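Local coordinates for protein chitinase (Chromobacterium violaceum, PDB 4TXG) that probably binds chitin and hydrolyses its glycosidic bonds as a family 18 glycoside hydrolase, at residues 123-128 against 454-459; 348-353 against 388-393; 137-140 against 145-148. All coordinates share one frame; numbering follows the deposited sequence.

Contact 1. Residues 123-128 against 454-459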
ATOM      1  N   PRO A 123       5.523 -18.424   3.779  1.00 10.50           N
ATOM      2  CA  PRO A 123       4.697 -17.479   4.548  1.00  9.82           C
ATOM      3  C   PRO A 123       3.245 -17.922   4.646  1.00 10.44           C
ATOM      4  O   PRO A 123       2.697 -18.476   3.686  1.00  8.84           O
ATOM      5  CB  PRO A 123       4.816 -16.175   3.751  1.00  7.85           C
ATOM      6  CG  PRO A 123       6.194 -16.262   3.138  1.00  9.63           C
ATOM      7  CD  PRO A 123       6.342 -17.737   2.766  1.00  9.82           C
ATOM      8  N   GLU A 124       2.633 -17.692   5.805  1.00 10.10           N
ATOM      9  CA  GLU A 124       1.239 -18.057   6.022  1.00 10.81           C
ATOM     10  C   GLU A 124       0.323 -17.528   4.916  1.00  9.28           C
ATOM     11  O   GLU A 124       0.351 -16.344   4.599  1.00 10.29           O
ATOM     12  CB  GLU A 124       0.766 -17.534   7.382  1.00 11.35           C
ATOM     13  CG  GLU A 124      -0.716 -17.766   7.657  1.00 14.97           C
ATOM     14  CD  GLU A 124      -1.162 -17.153   8.977  1.00 20.84           C
ATOM     15  OE1 GLU A 124      -0.296 -16.882   9.833  1.00 21.06           O
ATOM     16  OE2 GLU A 124      -2.375 -16.929   9.155  1.00 19.64           O
ATOM     17  N   ALA A 125      -0.467 -18.431   4.339  1.00  9.64           N
ATOM     18  CA  ALA A 125      -1.489 -18.109   3.336  1.00 10.46           C
ATOM     19  C   ALA A 125      -0.941 -17.673   1.969  1.00 11.96           C
ATOM     20  O   ALA A 125      -1.716 -17.340   1.068  1.00 12.00           O
ATOM     21  CB  ALA A 125      -2.444 -17.033   3.880  1.00  9.55           C
ATOM     22  N   LEU A 126       0.373 -17.683   1.790  1.00  8.58           N
ATOM     23  CA  LEU A 126       0.924 -17.321   0.477  1.00  9.80           C
ATOM     24  C   LEU A 126       0.675 -18.430  -0.543  1.00 12.25           C
ATOM     25  O   LEU A 126       0.878 -19.614  -0.265  1.00 12.23           O
ATOM     26  CB  LEU A 126       2.423 -17.020   0.572  1.00  8.23           C
ATOM     27  CG  LEU A 126       3.140 -16.554  -0.710  1.00 10.11           C
ATOM     28  CD1 LEU A 126       2.689 -15.165  -1.143  1.00  8.24           C
ATOM     29  CD2 LEU A 126       4.652 -16.574  -0.509  1.00  9.07           C
ATOM     30  N   ALA A 127       0.223 -18.043  -1.731  1.00  8.95           N
ATOM     31  CA  ALA A 127      -0.037 -19.013  -2.779  1.00 14.24           C
ATOM     32  C   ALA A 127       1.267 -19.452  -3.435  1.00 21.94           C
ATOM     33  O   ALA A 127       1.933 -18.654  -4.086  1.00 32.08           O
ATOM     34  CB  ALA A 127      -0.977 -18.425  -3.818  1.00 16.67           C
ATOM     35  N   GLN A 128       1.634 -20.717  -3.276  1.00 26.07           N
ATOM     36  CA  GLN A 128       2.842 -21.199  -3.938  1.00 29.02           C
ATOM     37  C   GLN A 128       2.518 -21.827  -5.285  1.00 26.71           C
ATOM     38  O   GLN A 128       1.474 -22.447  -5.463  1.00 28.44           O
ATOM     39  CB  GLN A 128       3.595 -22.214  -3.075  1.00 33.87           C
ATOM     40  CG  GLN A 128       4.917 -22.656  -3.714  1.00 34.14           C
ATOM     41  CD  GLN A 128       5.455 -23.954  -3.160  1.00 35.01           C
ATOM     42  OE1 GLN A 128       5.279 -24.259  -1.979  1.00 43.80           O
ATOM     43  NE2 GLN A 128       6.117 -24.734  -4.014  1.00 20.53           N
ATOM     44  N   ALA A 454      -1.161 -10.586   9.666  1.00  6.65           N
ATOM     45  CA  ALA A 454      -0.529  -9.318  10.020  1.00  6.37           C
ATOM     46  C   ALA A 454       0.914  -9.259   9.534  1.00  6.64           C
ATOM     47  O   ALA A 454       1.400  -8.198   9.146  1.00  9.12           O
ATOM     48  CB  ALA A 454      -0.593  -9.091  11.540  1.00  7.92           C
ATOM     49  N   SER A 455       1.580 -10.408   9.529  1.00  6.60           N
ATOM     50  CA  SER A 455       2.982 -10.485   9.115  1.00  7.17           C
ATOM     51  C   SER A 455       3.216 -10.088   7.648  1.00  9.60           C
ATOM     52  O   SER A 455       4.341  -9.785   7.263  1.00  9.59           O
ATOM     53  CB  SER A 455       3.522 -11.903   9.354  1.00 10.37           C
ATOM     54  OG  SER A 455       2.759 -12.863   8.628  1.00  9.88           O
ATOM     55  N   ARG A 456       2.161 -10.078   6.835  1.00  6.93           N
ATOM     56  CA  ARG A 456       2.318  -9.742   5.421  1.00  6.45           C
ATOM     57  C   ARG A 456       1.726  -8.375   5.100  1.00  7.32           C
ATOM     58  O   ARG A 456       1.498  -8.055   3.940  1.00  7.23           O
ATOM     59  CB  ARG A 456       1.688 -10.841   4.531  1.00  6.74           C
ATOM     60  CG  ARG A 456       2.522 -12.141   4.561  1.00  7.11           C
ATOM     61  CD  ARG A 456       1.865 -13.356   3.895  1.00  9.04           C
ATOM     62  NE  ARG A 456       1.487 -13.104   2.508  1.00  7.57           N
ATOM     63  CZ  ARG A 456       0.382 -13.592   1.956  1.00  8.16           C
ATOM     64  NH1 ARG A 456      -0.423 -14.366   2.676  1.00  7.94           N
ATOM     65  NH2 ARG A 456       0.073 -13.307   0.694  1.00  7.93           N
ATOM     66  N   VAL A 457       1.503  -7.565   6.134  1.00  5.94           N
ATOM     67  CA  VAL A 457       1.012  -6.199   5.941  1.00  7.73           C
ATOM     68  C   VAL A 457       1.995  -5.181   6.523  1.00  9.04           C
ATOM     69  O   VAL A 457       2.439  -5.337   7.659  1.00  8.35           O
ATOM     70  CB  VAL A 457      -0.367  -5.985   6.613  1.00  7.44           C
ATOM     71  CG1 VAL A 457      -0.872  -4.565   6.370  1.00  7.92           C
ATOM     72  CG2 VAL A 457      -1.387  -7.010   6.094  1.00  9.11           C
ATOM     73  N   ASN A 458       2.328  -4.151   5.752  1.00  5.69           N
ATOM     74  CA  ASN A 458       3.109  -3.021   6.270  1.00  6.15           C
ATOM     75  C   ASN A 458       2.349  -1.730   6.019  1.00  6.65           C
ATOM     76  O   ASN A 458       1.790  -1.541   4.943  1.00  6.59           O
ATOM     77  CB  ASN A 458       4.487  -2.966   5.618  1.00  7.10           C
ATOM     78  CG  ASN A 458       5.158  -4.327   5.596  1.00 10.39           C
ATOM     79  OD1 ASN A 458       5.710  -4.780   6.590  1.00  8.66           O
ATOM     80  ND2 ASN A 458       5.069  -5.000   4.467  1.00 12.88           N
ATOM     81  N   MET A 459       2.323  -0.841   7.006  1.00  5.88           N
ATOM     82  CA  MET A 459       1.551   0.387   6.866  1.00  5.98           C
ATOM     83  C   MET A 459       2.443   1.566   6.495  1.00  7.72           C
ATOM     84  O   MET A 459       3.523   1.738   7.068  1.00  7.61           O
ATOM     85  CB  MET A 459       0.792   0.680   8.164  1.00  8.85           C
ATOM     86  CG  MET A 459      -0.144  -0.455   8.577  1.00  8.79           C
ATOM     87  SD  MET A 459      -1.261  -1.023   7.283  1.00  8.26           S
ATOM     88  CE  MET A 459      -2.227   0.455   6.973  1.00  7.58           C
TER
HETATM   89  O   HOH W   1      -2.961 -14.272   1.353  1.00 13.26           O
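Arg456 meets the turn formed by Pro123 to Leu126 with its guanidinium group, and most of the surface that 454-459 buries here belongs to this residue. NH1 donates to the backbone oxygen of Glu124, with 2.9 Å between Arg456 NH1 and Glu124 O. The bond is bent (133°), and the oxygen sits 29° out of the guanidinium plane. Leu126 closes over one face of the group: its CA stands above the plane toward the rim, and Leu126 CD1 comes within 3.7 Å of Arg456 NH2. A bend at chi3 (56°) turns the arginine tip into this position, beyond Pro123, whose CB lies 4.1 Å from Arg456 CD. A water takes a bond from NH1 and gives a weak one to Ala125 O. On the barrel side, NH2 donates to Leu389 O and NE, weakly, to Asp390 O, so all three nitrogens have carbonyl partners. The turn is type II, closed by Leu126 N to Pro123 O, and its central carbonyl, that of Glu124, is the one offered to the arginine. The contact thus joins an N-terminal loop to the foot of strand 457-462 in the family 18 TIM barrel.

Contact 2. Residues 348-353 against 388-393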
ATOM      1  N   THR A 348       0.586 -14.523 -12.653  1.00  8.21           N
ATOM      2  CA  THR A 348       1.620 -14.826 -13.635  1.00  7.94           C
ATOM      3  C   THR A 348       2.994 -14.384 -13.144  1.00  7.89           C
ATOM      4  O   THR A 348       3.992 -15.087 -13.320  1.00  8.85           O
ATOM      5  CB  THR A 348       1.313 -14.163 -14.990  1.00  9.33           C
ATOM      6  OG1 THR A 348       0.004 -14.559 -15.420  1.00 10.55           O
ATOM      7  CG2 THR A 348       2.331 -14.604 -16.053  1.00  9.41           C
ATOM      8  N   LEU A 349       3.050 -13.217 -12.526  1.00  7.63           N
ATOM      9  CA  LEU A 349       4.295 -12.739 -11.938  1.00 12.42           C
ATOM     10  C   LEU A 349       4.798 -13.708 -10.864  1.00 10.85           C
ATOM     11  O   LEU A 349       5.986 -14.025 -10.811  1.00  9.80           O
ATOM     12  CB  LEU A 349       4.072 -11.352 -11.359  1.00 12.58           C
ATOM     13  CG  LEU A 349       5.185 -10.320 -11.227  1.00 21.69           C
ATOM     14  CD1 LEU A 349       6.045 -10.221 -12.471  1.00 14.76           C
ATOM     15  CD2 LEU A 349       4.480  -8.989 -10.943  1.00 21.82           C
ATOM     16  N   ARG A 350       3.877 -14.193 -10.035  1.00  9.50           N
ATOM     17  CA  ARG A 350       4.190 -15.169  -8.987  1.00 11.65           C
ATOM     18  C   ARG A 350       4.767 -16.442  -9.593  1.00  9.60           C
ATOM     19  O   ARG A 350       5.783 -16.965  -9.135  1.00  8.67           O
ATOM     20  CB  ARG A 350       2.934 -15.492  -8.165  1.00  8.26           C
ATOM     21  CG  ARG A 350       3.118 -16.579  -7.097  1.00  8.87           C
ATOM     22  CD  ARG A 350       3.733 -16.009  -5.812  1.00  9.98           C
ATOM     23  NE  ARG A 350       5.187 -15.875  -5.893  1.00 12.31           N
ATOM     24  CZ  ARG A 350       5.901 -15.024  -5.158  1.00 14.44           C
ATOM     25  NH1 ARG A 350       7.226 -14.995  -5.282  1.00 14.75           N
ATOM     26  NH2 ARG A 350       5.288 -14.203  -4.300  1.00 11.07           N
ATOM     27  N   ASP A 351       4.117 -16.923 -10.647  1.00  8.08           N
ATOM     28  CA  ASP A 351       4.567 -18.119 -11.349  1.00 10.84           C
ATOM     29  C   ASP A 351       5.977 -17.935 -11.929  1.00 11.34           C
ATOM     30  O   ASP A 351       6.852 -18.790 -11.744  1.00  8.95           O
ATOM     31  CB  ASP A 351       3.579 -18.474 -12.464  1.00 12.01           C
ATOM     32  CG  ASP A 351       3.998 -19.706 -13.249  1.00 12.30           C
ATOM     33  OD1 ASP A 351       4.845 -19.576 -14.156  1.00 13.15           O
ATOM     34  OD2 ASP A 351       3.482 -20.805 -12.952  1.00 16.35           O
ATOM     35  N   ARG A 352       6.211 -16.824 -12.624  1.00  8.59           N
ATOM     36  CA  ARG A 352       7.500 -16.640 -13.283  1.00  9.11           C
ATOM     37  C   ARG A 352       8.612 -16.433 -12.267  1.00 10.91           C
ATOM     38  O   ARG A 352       9.721 -16.956 -12.432  1.00 10.33           O
ATOM     39  CB  ARG A 352       7.476 -15.453 -14.252  1.00  8.83           C
ATOM     40  CG  ARG A 352       6.489 -15.610 -15.395  1.00 10.81           C
ATOM     41  CD  ARG A 352       6.746 -16.852 -16.239  1.00 15.76           C
ATOM     42  NE  ARG A 352       5.859 -16.836 -17.402  1.00 17.01           N
ATOM     43  CZ  ARG A 352       4.609 -17.292 -17.406  1.00 17.27           C
ATOM     44  NH1 ARG A 352       4.081 -17.836 -16.313  1.00 17.13           N
ATOM     45  NH2 ARG A 352       3.883 -17.206 -18.510  1.00 22.30           N
ATOM     46  N   LEU A 353       8.325 -15.671 -11.216  1.00  9.73           N
ATOM     47  CA  LEU A 353       9.343 -15.429 -10.200  1.00  9.72           C
ATOM     48  C   LEU A 353       9.613 -16.684  -9.361  1.00 10.68           C
ATOM     49  O   LEU A 353      10.758 -16.924  -8.972  1.00 10.59           O
ATOM     50  CB  LEU A 353       8.951 -14.255  -9.309  1.00 11.21           C
ATOM     51  CG  LEU A 353       9.235 -12.891  -9.950  1.00 17.57           C
ATOM     52  CD1 LEU A 353       9.032 -11.797  -8.930  1.00 22.43           C
ATOM     53  CD2 LEU A 353      10.638 -12.834 -10.505  1.00 26.32           C
ATOM     54  N   TYR A 388      -1.035 -13.749  -3.775  1.00  9.58           N
ATOM     55  CA  TYR A 388       0.203 -13.870  -4.550  1.00  9.14           C
ATOM     56  C   TYR A 388       1.351 -13.022  -4.006  1.00  7.83           C
ATOM     57  O   TYR A 388       2.486 -13.149  -4.461  1.00  8.44           O
ATOM     58  CB  TYR A 388      -0.062 -13.501  -6.015  1.00  6.74           C
ATOM     59  CG  TYR A 388      -1.145 -14.365  -6.616  1.00  7.20           C
ATOM     60  CD1 TYR A 388      -0.954 -15.735  -6.767  1.00 11.06           C
ATOM     61  CD2 TYR A 388      -2.365 -13.822  -6.999  1.00 10.44           C
ATOM     62  CE1 TYR A 388      -1.942 -16.545  -7.296  1.00 14.31           C
ATOM     63  CE2 TYR A 388      -3.369 -14.635  -7.529  1.00 13.36           C
ATOM     64  CZ  TYR A 388      -3.142 -15.991  -7.674  1.00 18.78           C
ATOM     65  OH  TYR A 388      -4.125 -16.811  -8.200  1.00 19.57           O
ATOM     66  N   LEU A 389       1.053 -12.152  -3.045  1.00  6.57           N
ATOM     67  CA  LEU A 389       2.007 -11.139  -2.621  1.00  6.41           C
ATOM     68  C   LEU A 389       2.757 -11.526  -1.354  1.00  7.70           C
ATOM     69  O   LEU A 389       2.152 -11.875  -0.334  1.00  6.65           O
ATOM     70  CB  LEU A 389       1.288  -9.803  -2.393  1.00  6.16           C
ATOM     71  CG  LEU A 389       0.555  -9.291  -3.627  1.00  8.60           C
ATOM     72  CD1 LEU A 389      -0.292  -8.066  -3.284  1.00  8.42           C
ATOM     73  CD2 LEU A 389       1.566  -8.955  -4.716  1.00 10.05           C
ATOM     74  N   ASP A 390       4.080 -11.461  -1.413  1.00  6.70           N
ATOM     75  CA  ASP A 390       4.864 -11.690  -0.206  1.00  7.20           C
ATOM     76  C   ASP A 390       4.435 -10.745   0.907  1.00 10.11           C
ATOM     77  O   ASP A 390       4.311 -11.153   2.060  1.00  8.08           O
ATOM     78  CB  ASP A 390       6.345 -11.527  -0.498  1.00  7.10           C
ATOM     79  CG  ASP A 390       6.885 -12.679  -1.296  1.00  7.35           C
ATOM     80  OD1 ASP A 390       7.325 -13.673  -0.675  1.00  7.64           O
ATOM     81  OD2 ASP A 390       6.831 -12.611  -2.540  1.00  8.87           O
ATOM     82  N   PHE A 391       4.213  -9.480   0.558  1.00  7.20           N
ATOM     83  CA  PHE A 391       3.568  -8.554   1.479  1.00  6.34           C
ATOM     84  C   PHE A 391       3.045  -7.341   0.736  1.00  7.21           C
ATOM     85  O   PHE A 391       3.375  -7.135  -0.438  1.00  6.08           O
ATOM     86  CB  PHE A 391       4.509  -8.133   2.636  1.00  6.51           C
ATOM     87  CG  PHE A 391       5.819  -7.513   2.208  1.00  6.62           C
ATOM     88  CD1 PHE A 391       5.893  -6.173   1.862  1.00  8.16           C
ATOM     89  CD2 PHE A 391       6.993  -8.258   2.230  1.00  6.93           C
ATOM     90  CE1 PHE A 391       7.107  -5.585   1.513  1.00 10.64           C
ATOM     91  CE2 PHE A 391       8.216  -7.683   1.864  1.00  8.90           C
ATOM     92  CZ  PHE A 391       8.269  -6.342   1.512  1.00 10.00           C
ATOM     93  N   VAL A 392       2.202  -6.558   1.406  1.00  5.95           N
ATOM     94  CA  VAL A 392       1.722  -5.314   0.819  1.00  5.76           C
ATOM     95  C   VAL A 392       2.271  -4.128   1.587  1.00  6.31           C
ATOM     96  O   VAL A 392       2.547  -4.227   2.769  1.00  8.48           O
ATOM     97  CB  VAL A 392       0.175  -5.227   0.791  1.00  5.62           C
ATOM     98  CG1 VAL A 392      -0.391  -6.309  -0.126  1.00  9.32           C
ATOM     99  CG2 VAL A 392      -0.428  -5.333   2.188  1.00  5.66           C
ATOM    100  N   ASN A 393       2.441  -3.018   0.876  1.00  5.68           N
ATOM    101  CA  ASN A 393       2.783  -1.734   1.470  1.00  7.07           C
ATOM    102  C   ASN A 393       1.569  -0.849   1.330  1.00  5.52           C
ATOM    103  O   ASN A 393       1.259  -0.390   0.226  1.00  7.01           O
ATOM    104  CB  ASN A 393       3.990  -1.116   0.765  1.00  9.01           C
ATOM    105  CG  ASN A 393       5.227  -1.980   0.885  1.00 10.26           C
ATOM    106  OD1 ASN A 393       5.536  -2.471   1.967  1.00 12.95           O
ATOM    107  ND2 ASN A 393       5.909  -2.204  -0.227  1.00 14.84           N
TER
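This is a buried salt bridge reinforced by a backbone hydrogen bond, linking outer helix 338-360 of the TIM barrel to the loop that leads into strand 391-395. Arg350 carries the helix side; Asp390 and the carbonyl of Tyr388 receive it. From Arg350 NH2 to Asp390 OD2 is 2.8 Å, and the N-H points almost straight at the oxygen (171°). The two flat groups do not pair side by side: OD2 lies in the guanidinium plane, yet the nitrogen meets it from above the carboxylate plane, and the planes stand nearly perpendicular. The same nitrogen also donates to the main chain, with Arg350 NH2 3.0 Å from Tyr388 O, so one NH2 group bridges a charge and a carbonyl two residues apart. Bends at chi2 (82°) and chi3 (-82°) fold the arginine round that carbonyl, bringing Arg350 CD to 3.4 Å from Tyr388 O. Nearer the helix, Arg350 CB packs obliquely against the phenol ring, 4.1 Å from Tyr388 CD1. Other partners fix both ends: Arg350 NE forms a salt bridge with Asp354, one helical turn on, while Asp390 OD1 is hydrogen-bonded to the hydroxyls of Tyr140 and Tyr363, and OD2 accepts from Ile366 N of strand 365-371. With an arginine, two phenols and a peptide N-H gathered round it, the buried carboxylate is probably kept ionised, and its bonds draw helix, neighbouring strand and N-terminal segment together.

Contact 3. Residues 137-140 against 145-148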
ATOM      1  N   CYS A 137      13.328 -20.823   2.264  1.00 16.24           N
ATOM      2  CA  CYS A 137      14.172 -20.789   3.450  1.00 16.44           C
ATOM      3  C   CYS A 137      15.375 -19.869   3.265  1.00 13.63           C
ATOM      4  O   CYS A 137      16.091 -19.581   4.218  1.00 15.62           O
ATOM      5  CB  CYS A 137      14.611 -22.201   3.834  1.00 20.57           C
ATOM      6  SG  CYS A 137      13.281 -23.103   4.688  1.00 87.65           S
ATOM      7  N   ALA A 138      15.561 -19.376   2.047  1.00 12.39           N
ATOM      8  CA  ALA A 138      16.595 -18.379   1.780  1.00 18.54           C
ATOM      9  C   ALA A 138      16.247 -17.008   2.380  1.00 17.15           C
ATOM     10  O   ALA A 138      17.141 -16.207   2.663  1.00 17.77           O
ATOM     11  CB  ALA A 138      16.830 -18.251   0.267  1.00 19.33           C
ATOM     12  N   VAL A 139      14.955 -16.749   2.576  1.00  9.58           N
ATOM     13  CA  VAL A 139      14.474 -15.432   3.003  1.00 10.81           C
ATOM     14  C   VAL A 139      13.573 -15.544   4.239  1.00 11.68           C
ATOM     15  O   VAL A 139      13.450 -14.597   5.023  1.00  9.72           O
ATOM     16  CB  VAL A 139      13.698 -14.725   1.842  1.00 14.71           C
ATOM     17  CG1 VAL A 139      12.892 -13.522   2.322  1.00 16.81           C
ATOM     18  CG2 VAL A 139      14.668 -14.301   0.734  1.00 17.15           C
ATOM     19  N   TYR A 140      12.952 -16.710   4.417  1.00 10.66           N
ATOM     20  CA  TYR A 140      12.002 -16.909   5.507  1.00  9.12           C
ATOM     21  C   TYR A 140      12.457 -17.963   6.510  1.00 11.77           C
ATOM     22  O   TYR A 140      13.247 -18.850   6.195  1.00 12.77           O
ATOM     23  CB  TYR A 140      10.632 -17.303   4.949  1.00  8.46           C
ATOM     24  CG  TYR A 140      10.036 -16.229   4.065  1.00  8.97           C
ATOM     25  CD1 TYR A 140       9.561 -15.045   4.610  1.00  7.70           C
ATOM     26  CD2 TYR A 140       9.956 -16.398   2.682  1.00 10.03           C
ATOM     27  CE1 TYR A 140       9.015 -14.047   3.813  1.00  8.67           C
ATOM     28  CE2 TYR A 140       9.401 -15.405   1.872  1.00  8.78           C
ATOM     29  CZ  TYR A 140       8.943 -14.231   2.443  1.00  7.95           C
ATOM     30  OH  TYR A 140       8.398 -13.236   1.652  1.00 10.41           O
ATOM     31  N   ALA A 145       7.920 -16.536   8.797  1.00 11.14           N
ATOM     32  CA  ALA A 145       8.283 -15.161   9.143  1.00 11.09           C
ATOM     33  C   ALA A 145       9.562 -14.779   8.413  1.00 10.92           C
ATOM     34  O   ALA A 145      10.422 -15.624   8.181  1.00 11.28           O
ATOM     35  CB  ALA A 145       8.463 -14.999  10.653  1.00 14.06           C
ATOM     36  N   GLU A 146       9.690 -13.504   8.058  1.00  9.25           N
ATOM     37  CA  GLU A 146      10.817 -13.058   7.248  1.00  7.64           C
ATOM     38  C   GLU A 146      12.096 -12.879   8.075  1.00 12.76           C
ATOM     39  O   GLU A 146      12.068 -12.376   9.197  1.00 11.72           O
ATOM     40  CB  GLU A 146      10.463 -11.749   6.525  1.00 10.15           C
ATOM     41  CG  GLU A 146      11.422 -11.414   5.397  1.00  8.76           C
ATOM     42  CD  GLU A 146      10.914 -10.322   4.458  1.00 11.70           C
ATOM     43  OE1 GLU A 146      11.763  -9.727   3.754  1.00 11.03           O
ATOM     44  OE2 GLU A 146       9.692 -10.057   4.419  1.00 12.00           O
ATOM     45  N   GLN A 147      13.218 -13.328   7.524  1.00  8.90           N
ATOM     46  CA  GLN A 147      14.515 -13.020   8.108  1.00  9.73           C
ATOM     47  C   GLN A 147      14.832 -11.566   7.798  1.00 13.61           C
ATOM     48  O   GLN A 147      15.105 -11.229   6.643  1.00 12.42           O
ATOM     49  CB  GLN A 147      15.601 -13.934   7.545  1.00 11.12           C
ATOM     50  CG  GLN A 147      15.332 -15.421   7.738  1.00 10.47           C
ATOM     51  CD  GLN A 147      16.445 -16.267   7.148  1.00 16.37           C
ATOM     52  OE1 GLN A 147      17.627 -15.994   7.370  1.00 17.54           O
ATOM     53  NE2 GLN A 147      16.079 -17.278   6.372  1.00 16.01           N
ATOM     54  N   LEU A 148      14.785 -10.705   8.811  1.00 10.12           N
ATOM     55  CA  LEU A 148      14.915  -9.265   8.577  1.00  7.75           C
ATOM     56  C   LEU A 148      16.298  -8.716   8.921  1.00  8.00           C
ATOM     57  O   LEU A 148      16.942  -9.155   9.874  1.00 12.56           O
ATOM     58  CB  LEU A 148      13.846  -8.495   9.367  1.00  8.49           C
ATOM     59  CG  LEU A 148      12.384  -8.663   8.948  1.00  8.57           C
ATOM     60  CD1 LEU A 148      11.485  -7.821   9.849  1.00  9.51           C
ATOM     61  CD2 LEU A 148      12.136  -8.282   7.465  1.00  7.88           C
TER
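The phenol ring of Tyr140 turns its edge to the backbone of Ala145 and Glu146, with the peptide between those two residues lying close to the ring plane. One face is covered from within its own segment, where Val139 CG1 sits over the ring centre. Tyr140 CD1 comes obliquely to within 3.5 Å of Glu146 CA, and Tyr140 CE1 lies 3.8 Å from Glu146 CB. The glutamate side chain runs at a slant to that of Tyr140 and alongside Val139, pointing the same way as the valine, with Val139 CG1 4.0 Å from Glu146 CG. The backbones join in a single bridge at Tyr140 and Glu146. Its firm bond runs from Gln147 N to Val139 O, 2.8 Å long; beside it, Tyr140 CA makes a CA-H...O contact with Ala145 O at 3.4 Å. The extended Gln147 side chain reaches along Val139 O, CG turned away from its own carbonyl carbon (chi1 -57°), and the amide makes a weak hydrogen bond, Gln147 NE2 to Tyr140 O, of 3.2 Å. At the outer end, Cys137 is tied by a disulfide to Cys121. The inner end faces the barrel. Glu146 forms a salt bridge with Arg155 and a hydrogen bond with His185, Tyr140 OH hydrogen-bonds to Gln365 as well as to Asp390, and both Val139 and Glu146 touch Lys247, so the bridged loop lies against the N-terminal ends of strands 155-161, 185-193, 247-253 and 365-371.

How the contacts relate
All three contacts gather at the N-terminal ends of the barrel strands, on the end away from the catalytic side of a family 18 TIM barrel. Contact 2 lies within the barrel and is charged and buried. Contact 1 is also largely buried, but attaches a preceding loop through one backbone carbonyl, with a water alongside. Contact 3, farthest from the chain centre and partly exposed, relies on a backbone bridge within that N-terminal region. Strands 391-395 and 457-462 are parallel neighbours, so contacts 1 and 2 share a sheet, joined by Arg456 to Leu389. Tyr140 of contact 3 reaches both others, its ring packing on Pro123 and its hydroxyl hydrogen-bonding to Asp390.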